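Alpha-/beta-galactoside alpha-2,3-sialyltransferase (Photobacterium phosphoreum, PDB 2ZWI) is a GT-B-fold glycosyltransferase that probably transfers sialic acid from a CMP-linked donor to galactosides in alpha-2,3 linkage. Local coordinates at residues Q131-I135 against P183-R189. Numbering follows the deposited sequence. Where two conformers were deposited one is given.
Sequences QEYKI and PLTSLKR
Gln131, Glu132 and Ile135 face Ser186 where helix 128-147 passes the first turn of helix 185-191, the axes of the two short segments 9.5 Å apart and inclined by 33° with the chains running in the same general direction. The backbones come closest at Ser186, whose small side chain is consistent with the 5.9 Å between its CA and that of Glu132. Extended beyond CG (chi2 -173°), Gln131 reaches the loop leading into helix 185-191, and its NE2 donates a hydrogen bond to Pro183 O (3.1 Å), the acceptor lying nearly in the plane of the amide. NE2 also bonds to Leu126 O, so two carbonyls hold the amide and fix which end carries the nitrogen. Its OE1 accepts from a water that in turn takes the N-H of Ser186, in the first turn, two residues after the N-cap residue Leu184. One turn further along the first helix, CD1 of Ile135 lies against the carbonyl of Ser186 (3.5 Å to O), with Ser186 CB and Leu187 CB slightly farther off; the Leu187 side chain also touches Leu120 and Ile156. On the more exposed side Glu132 OE2 and Arg189 NH2 form only a long salt bridge (4.0 Å), carboxylate and guanidinium planes almost perpendicular. Away from the nucleotide and zinc sites, the two helices are thus joined by the direct Gln131-Pro183 bond and one bridging water, with apolar contact mainly through Ile135.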
loop_
_atom_site.group_PDB
_atom_site.type_symbol
_atom_site.label_atom_id
_atom_site.label_comp_id
_atom_site.label_asym_id
_atom_site.label_seq_id
_atom_site.Cartn_x
_atom_site.Cartn_y
_atom_site.Cartn_z
ATOM N N GLN A 131 -18.734 2.404 17.983
ATOM C CA GLN A 131 -17.942 1.437 17.214
ATOM C C GLN A 131 -18.693 0.118 17.019
ATOM O O GLN A 131 -18.837 -0.365 15.884
ATOM C CB GLN A 131 -16.618 1.152 17.919
ATOM C CG GLN A 131 -15.637 2.310 17.912
ATOM C CD GLN A 131 -14.285 1.910 18.463
ATOM O OE1 GLN A 131 -13.841 0.785 18.271
ATOM N NE2 GLN A 131 -13.618 2.838 19.138
ATOM N N GLU A 132 -19.162 -0.465 18.126
ATOM C CA GLU A 132 -19.910 -1.722 18.070
ATOM C C GLU A 132 -21.165 -1.597 17.215
ATOM O O GLU A 132 -21.523 -2.529 16.494
ATOM C CB GLU A 132 -20.317 -2.173 19.460
ATOM C CG GLU A 132 -19.167 -2.640 20.320
ATOM C CD GLU A 132 -19.633 -3.013 21.696
ATOM O OE1 GLU A 132 -20.860 -3.229 21.875
ATOM O OE2 GLU A 132 -18.792 -3.088 22.605
ATOM N N TYR A 133 -21.836 -0.448 17.313
ATOM C CA TYR A 133 -23.047 -0.215 16.526
ATOM C C TYR A 133 -22.752 -0.177 15.025
ATOM O O TYR A 133 -23.416 -0.866 14.248
ATOM C CB TYR A 133 -23.776 1.058 16.969
ATOM C CG TYR A 133 -25.030 1.326 16.159
ATOM C CD1 TYR A 133 -26.115 0.450 16.217
ATOM C CD2 TYR A 133 -25.122 2.438 15.313
ATOM C CE1 TYR A 133 -27.272 0.671 15.473
ATOM C CE2 TYR A 133 -26.290 2.675 14.557
ATOM C CZ TYR A 133 -27.353 1.779 14.651
ATOM O OH TYR A 133 -28.504 1.976 13.925
ATOM N N LYS A 134 -21.754 0.611 14.629
ATOM C CA LYS A 134 -21.347 0.689 13.224
ATOM C C LYS A 134 -20.959 -0.695 12.677
ATOM O O LYS A 134 -21.330 -1.055 11.552
ATOM C CB LYS A 134 -20.197 1.685 13.054
ATOM C CG LYS A 134 -20.604 3.145 13.253
ATOM C CD LYS A 134 -19.452 4.076 12.868
ATOM C CE LYS A 134 -19.901 5.541 12.728
ATOM N NZ LYS A 134 -20.957 5.715 11.691
ATOM N N ILE A 135 -20.235 -1.459 13.495
ATOM C CA ILE A 135 -19.882 -2.841 13.190
ATOM C C ILE A 135 -21.117 -3.751 13.035
ATOM O O ILE A 135 -21.186 -4.539 12.090
ATOM C CB ILE A 135 -18.878 -3.404 14.218
ATOM C CG1 ILE A 135 -17.471 -2.855 13.925
ATOM C CG2 ILE A 135 -18.864 -4.935 14.202
ATOM C CD1 ILE A 135 -16.531 -2.959 15.103
ATOM N N PRO A 183 -8.100 2.572 20.973
ATOM C CA PRO A 183 -9.199 1.663 21.348
ATOM C C PRO A 183 -9.867 1.046 20.121
ATOM O O PRO A 183 -10.795 1.624 19.552
ATOM C CB PRO A 183 -10.191 2.572 22.097
ATOM C CG PRO A 183 -9.452 3.874 22.336
ATOM C CD PRO A 183 -8.453 3.982 21.228
ATOM N N LEU A 184 -9.380 -0.118 19.711
ATOM C CA LEU A 184 -9.916 -0.783 18.530
ATOM C C LEU A 184 -10.367 -2.221 18.805
ATOM O O LEU A 184 -10.518 -3.027 17.875
ATOM C CB LEU A 184 -8.902 -0.727 17.388
ATOM C CG LEU A 184 -8.687 0.620 16.685
ATOM C CD1 LEU A 184 -7.466 0.558 15.758
ATOM C CD2 LEU A 184 -9.933 1.056 15.906
ATOM N N THR A 185 -10.606 -2.524 20.079
ATOM C CA THR A 185 -11.056 -3.852 20.515
ATOM C C THR A 185 -12.261 -4.329 19.708
ATOM O O THR A 185 -12.296 -5.475 19.260
ATOM C CB THR A 185 -11.379 -3.867 22.049
ATOM O OG1 THR A 185 -10.201 -3.522 22.779
ATOM C CG2 THR A 185 -11.828 -5.253 22.511
ATOM N N SER A 186 -13.232 -3.439 19.501
ATOM C CA SER A 186 -14.450 -3.766 18.750
ATOM C C SER A 186 -14.176 -4.349 17.359
ATOM O O SER A 186 -14.791 -5.341 16.968
ATOM C CB SER A 186 -15.337 -2.536 18.631
ATOM O OG SER A 186 -15.748 -2.113 19.921
ATOM N N LEU A 187 -13.251 -3.730 16.630
ATOM C CA LEU A 187 -12.879 -4.179 15.279
ATOM C C LEU A 187 -11.969 -5.404 15.308
ATOM O O LEU A 187 -12.105 -6.303 14.465
ATOM C CB LEU A 187 -12.215 -3.045 14.489
ATOM C CG LEU A 187 -11.846 -3.304 13.021
ATOM C CD1 LEU A 187 -13.047 -3.766 12.188
ATOM C CD2 LEU A 187 -11.233 -2.045 12.424
ATOM N N LYS A 188 -11.051 -5.426 16.275
ATOM C CA LYS A 188 -10.132 -6.553 16.459
ATOM C C LYS A 188 -10.905 -7.870 16.579
ATOM O O LYS A 188 -10.539 -8.876 15.950
ATOM C CB LYS A 188 -9.224 -6.316 17.683
ATOM C CG LYS A 188 -8.259 -7.455 18.053
ATOM C CD LYS A 188 -7.269 -7.783 16.934
ATOM C CE LYS A 188 -6.159 -8.699 17.445
ATOM N NZ LYS A 188 -5.187 -9.072 16.377
ATOM N N ARG A 189 -11.985 -7.857 17.362
ATOM C CA ARG A 189 -12.818 -9.044 17.546
ATOM C C ARG A 189 -13.366 -9.586 16.242
ATOM O O ARG A 189 -13.528 -10.785 16.102
ATOM C CB ARG A 189 -13.982 -8.762 18.490
ATOM C CG ARG A 189 -13.711 -9.139 19.938
ATOM C CD ARG A 189 -15.016 -9.202 20.734
ATOM N NE ARG A 189 -15.841 -8.038 20.449
ATOM C CZ ARG A 189 -15.829 -6.917 21.164
ATOM N NH1 ARG A 189 -15.052 -6.812 22.241
ATOM N NH2 ARG A 189 -16.618 -5.914 20.812
HETATM O O HOH W 1 -13.324 -0.669 20.396
HETATM O O HOH W 2 -16.443 -3.821 22.050
#